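PDB 3TTY: beta-galactosidase from Bacillus circulans subsp. alkalophilus, which hydrolyses the glycosidic bond of beta-galactosides to release terminal galactose, and assembles as a trimer. Local coordinates for residues 522-530 / 538-546. Residues are numbered along the deposited sequence; the frame is centred on the assembly and turned at random.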
ATOM      1  N   PRO A 522      -1.427 -18.571  -8.175  1.00 34.30           N
ATOM      2  CA  PRO A 522      -2.192 -17.802  -9.172  1.00 36.11           C
ATOM      3  C   PRO A 522      -1.878 -18.226 -10.614  1.00 33.35           C
ATOM      4  O   PRO A 522      -0.714 -18.428 -10.963  1.00 34.35           O
ATOM      5  CB  PRO A 522      -1.743 -16.353  -8.928  1.00 32.53           C
ATOM      6  CG  PRO A 522      -1.241 -16.331  -7.521  1.00 29.43           C
ATOM      7  CD  PRO A 522      -0.676 -17.701  -7.251  1.00 33.06           C
ATOM      8  N   GLY A 523      -2.913 -18.384 -11.433  1.00 34.92           N
ATOM      9  CA  GLY A 523      -2.719 -18.792 -12.815  1.00 37.22           C
ATOM     10  C   GLY A 523      -2.518 -20.288 -13.024  1.00 41.55           C
ATOM     11  O   GLY A 523      -2.317 -20.743 -14.152  1.00 41.81           O
ATOM     12  N   HIS A 524      -2.554 -21.062 -11.945  1.00 34.84           N
ATOM     13  CA  HIS A 524      -2.557 -22.511 -12.071  1.00 31.68           C
ATOM     14  C   HIS A 524      -3.987 -23.015 -11.956  1.00 33.87           C
ATOM     15  O   HIS A 524      -4.782 -22.498 -11.170  1.00 30.48           O
ATOM     16  CB  HIS A 524      -1.691 -23.169 -11.005  1.00 33.75           C
ATOM     17  CG  HIS A 524      -0.223 -23.033 -11.247  1.00 38.30           C
ATOM     18  ND1 HIS A 524       0.468 -21.866 -10.999  1.00 45.03           N
ATOM     19  CD2 HIS A 524       0.689 -23.919 -11.711  1.00 46.60           C
ATOM     20  CE1 HIS A 524       1.742 -22.038 -11.303  1.00 45.95           C
ATOM     21  NE2 HIS A 524       1.903 -23.274 -11.739  1.00 51.46           N
ATOM     22  N   GLN A 525      -4.307 -24.022 -12.754  1.00 31.99           N
ATOM     23  CA  GLN A 525      -5.625 -24.615 -12.746  1.00 30.34           C
ATOM     24  C   GLN A 525      -5.480 -26.122 -12.819  1.00 29.63           C
ATOM     25  O   GLN A 525      -4.386 -26.633 -13.027  1.00 25.41           O
ATOM     26  CB  GLN A 525      -6.441 -24.108 -13.934  1.00 32.11           C
ATOM     27  CG  GLN A 525      -6.624 -22.597 -13.942  1.00 42.28           C
ATOM     28  CD  GLN A 525      -7.438 -22.099 -15.123  1.00 48.80           C
ATOM     29  OE1 GLN A 525      -7.808 -20.926 -15.177  1.00 64.43           O
ATOM     30  NE2 GLN A 525      -7.715 -22.983 -16.079  1.00 42.08           N
ATOM     31  N   ASN A 526      -6.592 -26.822 -12.625  1.00 29.07           N
ATOM     32  CA  ASN A 526      -6.661 -28.258 -12.841  1.00 30.32           C
ATOM     33  C   ASN A 526      -7.858 -28.522 -13.750  1.00 27.36           C
ATOM     34  O   ASN A 526      -8.446 -27.598 -14.309  1.00 33.49           O
ATOM     35  CB  ASN A 526      -6.808 -29.022 -11.514  1.00 26.00           C
ATOM     36  CG  ASN A 526      -6.294 -30.464 -11.598  1.00 29.31           C
ATOM     37  OD1 ASN A 526      -6.859 -31.306 -12.300  1.00 26.77           O
ATOM     38  ND2 ASN A 526      -5.227 -30.753 -10.857  1.00 26.67           N
ATOM     39  N   GLU A 527      -8.231 -29.783 -13.869  1.00 24.20           N
ATOM     40  CA  GLU A 527      -9.191 -30.199 -14.866  1.00 29.06           C
ATOM     41  C   GLU A 527     -10.218 -31.121 -14.218  1.00 27.47           C
ATOM     42  O   GLU A 527      -9.858 -32.057 -13.497  1.00 26.39           O
ATOM     43  CB  GLU A 527      -8.443 -30.904 -16.004  1.00 27.54           C
ATOM     44  CG  GLU A 527      -9.278 -31.411 -17.177  1.00 36.30           C
ATOM     45  CD  GLU A 527      -8.439 -32.223 -18.181  1.00 46.10           C
ATOM     46  OE1 GLU A 527      -9.007 -32.768 -19.161  1.00 41.76           O
ATOM     47  OE2 GLU A 527      -7.204 -32.318 -17.982  1.00 42.25           O
ATOM     48  N   ILE A 528     -11.491 -30.818 -14.447  1.00 25.54           N
ATOM     49  CA  ILE A 528     -12.589 -31.676 -14.033  1.00 25.12           C
ATOM     50  C   ILE A 528     -12.933 -32.568 -15.221  1.00 31.36           C
ATOM     51  O   ILE A 528     -13.336 -32.083 -16.286  1.00 33.24           O
ATOM     52  CB  ILE A 528     -13.808 -30.850 -13.602  1.00 23.65           C
ATOM     53  CG1 ILE A 528     -13.490 -30.076 -12.327  1.00 26.96           C
ATOM     54  CG2 ILE A 528     -15.011 -31.738 -13.359  1.00 23.11           C
ATOM     55  CD1 ILE A 528     -14.525 -29.050 -11.982  1.00 21.74           C
ATOM     56  N   VAL A 529     -12.729 -33.871 -15.046  1.00 30.29           N
ATOM     57  CA  VAL A 529     -12.907 -34.841 -16.119  1.00 27.61           C
ATOM     58  C   VAL A 529     -14.056 -35.775 -15.813  1.00 25.13           C
ATOM     59  O   VAL A 529     -13.933 -36.644 -14.960  1.00 27.56           O
ATOM     60  CB  VAL A 529     -11.663 -35.715 -16.286  1.00 30.72           C
ATOM     61  CG1 VAL A 529     -11.866 -36.716 -17.433  1.00 28.95           C
ATOM     62  CG2 VAL A 529     -10.431 -34.853 -16.510  1.00 29.86           C
ATOM     63  N   LEU A 530     -15.173 -35.613 -16.512  1.00 24.46           N
ATOM     64  CA  LEU A 530     -16.314 -36.486 -16.274  1.00 29.29           C
ATOM     65  C   LEU A 530     -16.080 -37.964 -16.612  1.00 31.47           C
ATOM     66  O   LEU A 530     -15.465 -38.304 -17.625  1.00 31.74           O
ATOM     67  CB  LEU A 530     -17.568 -35.950 -16.948  1.00 26.08           C
ATOM     68  CG  LEU A 530     -18.212 -34.966 -15.980  1.00 24.49           C
ATOM     69  CD1 LEU A 530     -17.726 -33.526 -16.246  1.00 25.54           C
ATOM     70  CD2 LEU A 530     -19.709 -35.082 -16.018  1.00 25.14           C
ATOM     71  N   ARG A 538     -20.188 -32.930 -19.652  1.00 38.11           N
ATOM     72  CA  ARG A 538     -19.537 -33.815 -20.608  1.00 36.49           C
ATOM     73  C   ARG A 538     -18.108 -33.383 -20.930  1.00 36.57           C
ATOM     74  O   ARG A 538     -17.828 -32.200 -21.128  1.00 35.85           O
ATOM     75  CB  ARG A 538     -20.382 -33.857 -21.880  1.00 48.37           C
ATOM     76  CG  ARG A 538     -19.772 -34.587 -23.045  1.00 53.64           C
ATOM     77  CD  ARG A 538     -20.801 -34.741 -24.165  1.00 66.68           C
ATOM     78  NE  ARG A 538     -21.667 -33.569 -24.286  1.00 78.06           N
ATOM     79  CZ  ARG A 538     -21.365 -32.480 -24.991  1.00 90.20           C
ATOM     80  NH1 ARG A 538     -20.211 -32.406 -25.644  1.00 88.66           N
ATOM     81  NH2 ARG A 538     -22.217 -31.462 -25.041  1.00 87.89           N
ATOM     82  N   GLY A 539     -17.198 -34.349 -20.982  1.00 33.01           N
ATOM     83  CA  GLY A 539     -15.803 -34.057 -21.270  1.00 32.31           C
ATOM     84  C   GLY A 539     -15.091 -33.376 -20.113  1.00 32.36           C
ATOM     85  O   GLY A 539     -15.291 -33.740 -18.954  1.00 33.01           O
ATOM     86  N   SER A 540     -14.269 -32.379 -20.433  1.00 29.72           N
ATOM     87  CA  SER A 540     -13.418 -31.710 -19.451  1.00 33.38           C
ATOM     88  C   SER A 540     -13.841 -30.277 -19.171  1.00 32.10           C
ATOM     89  O   SER A 540     -14.347 -29.588 -20.061  1.00 34.54           O
ATOM     90  CB  SER A 540     -11.962 -31.705 -19.927  1.00 31.86           C
ATOM     91  OG  SER A 540     -11.435 -33.019 -19.945  1.00 38.43           O
ATOM     92  N   TYR A 541     -13.629 -29.834 -17.932  1.00 30.40           N
ATOM     93  CA  TYR A 541     -13.797 -28.421 -17.572  1.00 27.19           C
ATOM     94  C   TYR A 541     -12.596 -27.986 -16.737  1.00 26.58           C
ATOM     95  O   TYR A 541     -11.826 -28.820 -16.275  1.00 22.53           O
ATOM     96  CB  TYR A 541     -15.086 -28.193 -16.784  1.00 25.15           C
ATOM     97  CG  TYR A 541     -16.336 -28.660 -17.490  1.00 29.35           C
ATOM     98  CD1 TYR A 541     -17.107 -27.782 -18.246  1.00 27.81           C
ATOM     99  CD2 TYR A 541     -16.743 -29.986 -17.407  1.00 28.26           C
ATOM    100  CE1 TYR A 541     -18.252 -28.213 -18.900  1.00 29.81           C
ATOM    101  CE2 TYR A 541     -17.886 -30.428 -18.044  1.00 28.27           C
ATOM    102  CZ  TYR A 541     -18.635 -29.539 -18.795  1.00 33.99           C
ATOM    103  OH  TYR A 541     -19.764 -29.986 -19.437  1.00 26.37           O
ATOM    104  N   SER A 542     -12.419 -26.685 -16.548  1.00 23.14           N
ATOM    105  CA  SER A 542     -11.318 -26.234 -15.706  1.00 29.17           C
ATOM    106  C   SER A 542     -11.803 -25.969 -14.285  1.00 26.68           C
ATOM    107  O   SER A 542     -12.989 -25.696 -14.063  1.00 23.33           O
ATOM    108  CB  SER A 542     -10.653 -24.991 -16.292  1.00 27.08           C
ATOM    109  OG  SER A 542     -11.618 -23.985 -16.522  1.00 39.27           O
ATOM    110  N   CYS A 543     -10.891 -26.078 -13.323  1.00 21.35           N
ATOM    111  CA  CYS A 543     -11.207 -25.695 -11.954  1.00 25.41           C
ATOM    112  C   CYS A 543      -9.966 -25.092 -11.333  1.00 24.06           C
ATOM    113  O   CYS A 543      -8.878 -25.233 -11.875  1.00 28.16           O
ATOM    114  CB  CYS A 543     -11.688 -26.896 -11.138  1.00 21.88           C
ATOM    115  SG  CYS A 543     -10.406 -28.135 -10.839  1.00 25.65           S
ATOM    116  N   GLY A 544     -10.119 -24.422 -10.195  1.00 24.40           N
ATOM    117  CA  GLY A 544      -9.000 -23.698  -9.627  1.00 27.29           C
ATOM    118  C   GLY A 544      -9.114 -23.278  -8.175  1.00 25.43           C
ATOM    119  O   GLY A 544     -10.023 -23.688  -7.452  1.00 24.46           O
ATOM    120  N   ILE A 545      -8.157 -22.452  -7.763  1.00 28.34           N
ATOM    121  CA  ILE A 545      -8.111 -21.886  -6.424  1.00 24.43           C
ATOM    122  C   ILE A 545      -7.748 -22.929  -5.374  1.00 23.08           C
ATOM    123  O   ILE A 545      -6.623 -22.933  -4.879  1.00 21.75           O
ATOM    124  CB  ILE A 545      -9.401 -21.148  -6.070  1.00 23.25           C
ATOM    125  CG1 ILE A 545      -9.773 -20.186  -7.202  1.00 22.32           C
ATOM    126  CG2 ILE A 545      -9.223 -20.379  -4.766  1.00 24.66           C
ATOM    127  CD1 ILE A 545     -10.908 -19.226  -6.857  1.00 21.15           C
ATOM    128  N   LEU A 546      -8.678 -23.815  -5.037  1.00 22.65           N
ATOM    129  CA  LEU A 546      -8.357 -24.898  -4.106  1.00 20.57           C
ATOM    130  C   LEU A 546      -8.808 -26.245  -4.642  1.00 17.10           C
ATOM    131  O   LEU A 546      -9.835 -26.343  -5.295  1.00 19.97           O
ATOM    132  CB  LEU A 546      -8.977 -24.643  -2.725  1.00 20.99           C
ATOM    133  CG  LEU A 546      -8.324 -23.554  -1.865  1.00 21.48           C
ATOM    134  CD1 LEU A 546      -9.358 -22.814  -1.016  1.00 21.78           C
ATOM    135  CD2 LEU A 546      -7.213 -24.119  -0.996  1.00 19.89           C
TER
HETATM  136  O   HOH W   1      -6.286 -21.039  -9.443  1.00 25.24           O
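A chi1 of -179° swings CG of E527 away from the amide N and beside the carbonyl carbon, and the extended chain then carries the carboxylate diagonally across to S540, whose OG stands beside its own backbone N (chi1 -67°). The hydroxyl of S540 donates to E527 through a short bond, OG to OE1 2.6 Å, taken on the anti lone pair of the carboxylate oxygen. With an alanine here in place of E527, the hydroxyl of S540 would probably lose its acceptor, and CB of S540 the flank that CG now gives it. On the same face, NE2 of Q525 lies 3.6 Å from CB of S542, while OG of S542 turns to D590 instead. The frame beneath is an antiparallel beta hairpin, strands 525-530 and 540-544, within the mixed sheet of the trimerisation domain; strand 556-561 borders one side and strand 587-589 the other. N526 pairs with C543 and I528 with Y541 as hydrogen-bonded pairs, the bond from I528 N to Y541 O measuring 2.7 Å. On the other face, CD1 of I528 packs at 3.7 Å against CB of C543, and SG of C543 sits 3.8 Å from CB of N526. The buried amide of N526 is satisfied at both ends: OD1 accepts from E527 N at 2.6 Å and from G562 N, and ND2 donates to A563 O. Nearer the turn, CD1 of L530 meets the ring edge of Y541 at CE2, 3.6 Å away, and the phenol OH accepts a bond from R538 N at 3.0 Å, tying the ring to the loop that leads into its own strand.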